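Local coordinates for dual specificity protein phosphatase 8 (PDB 4JMK) that is expected to dephosphorylate phosphotyrosine, phosphoserine and phosphothreonine in proteins and to restrain mitogen-activated protein kinases, the chain here being its catalytic domain, at residues 32-37 against 48-53. The protein carries 1 engineered substitution. Sequence-based numbering, arbitrary orientation.
With SO4 (sulfate ion), chain D.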
loop_
_atom_site.group_PDB
_atom_site.type_symbol
_atom_site.label_atom_id
_atom_site.label_comp_id
_atom_site.label_asym_id
_atom_site.label_seq_id
_atom_site.Cartn_x
_atom_site.Cartn_y
_atom_site.Cartn_z
ATOM N N VAL A 32 9.356 -5.046 -1.776
ATOM C CA VAL A 32 9.096 -3.605 -1.915
ATOM C C VAL A 32 8.020 -3.313 -2.956
ATOM O O VAL A 32 8.120 -3.748 -4.119
ATOM C CB VAL A 32 10.363 -2.825 -2.318
ATOM C CG1 VAL A 32 10.004 -1.343 -2.646
ATOM C CG2 VAL A 32 11.408 -2.881 -1.198
ATOM N N LEU A 33 6.996 -2.575 -2.531
ATOM C CA LEU A 33 5.978 -2.049 -3.435
ATOM C C LEU A 33 6.181 -0.542 -3.519
ATOM O O LEU A 33 5.967 0.179 -2.545
ATOM C CB LEU A 33 4.572 -2.376 -2.914
ATOM C CG LEU A 33 3.379 -2.037 -3.805
ATOM C CD1 LEU A 33 3.567 -2.560 -5.177
ATOM C CD2 LEU A 33 2.087 -2.621 -3.201
ATOM N N ASN A 34 6.608 -0.085 -4.688
ATOM C CA ASN A 34 7.040 1.290 -4.915
ATOM C C ASN A 34 5.955 2.005 -5.700
ATOM O O ASN A 34 5.775 1.745 -6.900
ATOM C CB ASN A 34 8.338 1.228 -5.723
ATOM C CG ASN A 34 8.909 2.591 -6.061
ATOM O OD1 ASN A 34 8.197 3.593 -6.129
ATOM N ND2 ASN A 34 10.208 2.619 -6.330
ATOM N N ALA A 35 5.225 2.895 -5.027
ATOM C CA ALA A 35 4.107 3.594 -5.656
ATOM C C ALA A 35 4.570 4.966 -6.104
ATOM O O ALA A 35 4.298 5.966 -5.439
ATOM C CB ALA A 35 2.942 3.722 -4.680
ATOM N N SER A 36 5.293 5.006 -7.221
ATOM C CA SER A 36 5.848 6.252 -7.745
ATOM C C SER A 36 6.443 6.004 -9.119
ATOM O O SER A 36 6.667 4.852 -9.496
ATOM C CB SER A 36 6.962 6.757 -6.835
ATOM O OG SER A 36 8.169 6.064 -7.129
ATOM N N ASN A 37 6.706 7.076 -9.870
ATOM C CA ASN A 37 7.453 6.958 -11.118
ATOM C C ASN A 37 8.932 7.237 -10.893
ATOM O O ASN A 37 9.796 6.688 -11.585
ATOM C CB ASN A 37 6.937 7.952 -12.176
ATOM C CG ASN A 37 5.572 7.580 -12.711
ATOM O OD1 ASN A 37 5.366 6.472 -13.208
ATOM N ND2 ASN A 37 4.624 8.508 -12.603
ATOM N N SER A 48 12.473 -9.961 -8.420
ATOM C CA SER A 48 11.286 -10.795 -8.231
ATOM C C SER A 48 10.506 -10.426 -6.960
ATOM O O SER A 48 9.386 -10.886 -6.762
ATOM C CB SER A 48 11.665 -12.280 -8.184
ATOM O OG SER A 48 12.468 -12.565 -7.055
ATOM N N ARG A 49 11.110 -9.618 -6.093
ATOM C CA ARG A 49 10.450 -9.170 -4.873
ATOM C C ARG A 49 10.140 -7.671 -4.941
ATOM O O ARG A 49 10.015 -6.995 -3.915
ATOM C CB ARG A 49 11.327 -9.493 -3.664
ATOM C CG ARG A 49 11.487 -11.006 -3.435
ATOM C CD ARG A 49 12.599 -11.291 -2.445
ATOM N NE ARG A 49 12.632 -12.684 -2.010
ATOM C CZ ARG A 49 13.200 -13.682 -2.686
ATOM N NH1 ARG A 49 13.781 -13.464 -3.867
ATOM N NH2 ARG A 49 13.174 -14.911 -2.180
ATOM N N PHE A 50 10.007 -7.165 -6.160
ATOM C CA PHE A 50 9.794 -5.738 -6.371
ATOM C C PHE A 50 8.627 -5.504 -7.306
ATOM O O PHE A 50 8.507 -6.184 -8.323
ATOM C CB PHE A 50 11.044 -5.110 -6.991
ATOM C CG PHE A 50 10.885 -3.645 -7.319
ATOM C CD1 PHE A 50 10.978 -2.681 -6.313
ATOM C CD2 PHE A 50 10.618 -3.235 -8.620
ATOM C CE1 PHE A 50 10.827 -1.337 -6.608
ATOM C CE2 PHE A 50 10.468 -1.884 -8.921
ATOM C CZ PHE A 50 10.571 -0.939 -7.911
ATOM N N MET A 51 7.784 -4.527 -6.983
ATOM C CA MET A 51 6.701 -4.136 -7.886
ATOM C C MET A 51 6.552 -2.628 -7.892
ATOM O O MET A 51 6.527 -2.005 -6.830
ATOM C CB MET A 51 5.376 -4.770 -7.459
ATOM C CG MET A 51 4.180 -4.255 -8.273
ATOM S SD MET A 51 2.615 -4.948 -7.700
ATOM C CE MET A 51 1.446 -3.926 -8.616
ATOM N N ARG A 52 6.458 -2.038 -9.081
ATOM C CA ARG A 52 6.207 -0.599 -9.196
ATOM C C ARG A 52 4.742 -0.335 -9.547
ATOM O O ARG A 52 4.180 -1.015 -10.404
ATOM C CB ARG A 52 7.107 0.030 -10.270
ATOM C CG ARG A 52 6.929 1.561 -10.410
ATOM C CD ARG A 52 7.950 2.219 -11.367
ATOM N NE ARG A 52 9.339 2.014 -10.952
ATOM C CZ ARG A 52 9.983 2.763 -10.055
ATOM N NH1 ARG A 52 9.372 3.787 -9.459
ATOM N NH2 ARG A 52 11.246 2.498 -9.757
ATOM N N VAL A 53 4.135 0.635 -8.864
ATOM C CA VAL A 53 2.859 1.222 -9.291
ATOM C C VAL A 53 3.185 2.627 -9.787
ATOM O O VAL A 53 3.377 3.548 -8.982
ATOM C CB VAL A 53 1.847 1.302 -8.140
ATOM C CG1 VAL A 53 0.545 1.974 -8.617
ATOM C CG2 VAL A 53 1.559 -0.079 -7.616
HETATM S S SO4 D . 6.552 11.009 -9.740
HETATM O O1 SO4 D . 7.748 11.321 -10.515
HETATM O O2 SO4 D . 5.440 10.833 -10.671
HETATM O O3 SO4 D . 6.268 12.127 -8.840
HETATM O O4 SO4 D . 6.752 9.784 -8.968
#
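Arg52 and Asn34 lie side by side and point the same way from paired strands, their guanidinium and amide planes 57° apart. The arginine chain bends at chi3 (-59°), and NH1 donates to Ser36 O at 2.9 Å. That oxygen lies near the guanidinium plane, while NH1 sits above the plane of the Ser36 carbonyl. NH2 of Arg52 and ND2 of Asn34 both bond to Cys39 O, so two side chains grip one backbone oxygen. Ser36 OG donates to Asn34 OD1 at 2.7 Å, on a lone pair, so both ends of the Asn34 amide are held. An alanine in place of Arg52 would probably leave Ser36 O without this donor and the loop after strand 29-34 freer to move. Asn37 N binds a sulfate, probably from the crystallisation liquor, that Arg94 also holds. On the face of Asn34, the Phe50 ring brings CE1 to 3.7 Å from Asn34 CB and CD1 to 4.0 Å from Val32 CG1. On the other face Leu33 and Met51 lie side by side, Leu33 CD1 3.6 Å from Met51 CG. The same methyl reaches Val53 CG2 at 4.0 Å. Phe73 of helix 67-79 touches both Leu33 and Met51. The backbones pair in parallel, with Asn34 N bonded to Met51 O and Val53 N to Asn34 O. Strand 29-34 pairs with 83-87 on its other side, leaving 50-52 outermost in the central sheet of the protein tyrosine phosphatase fold, with Ala35 near Ser88, the engineered residue at the predicted catalytic cysteine position.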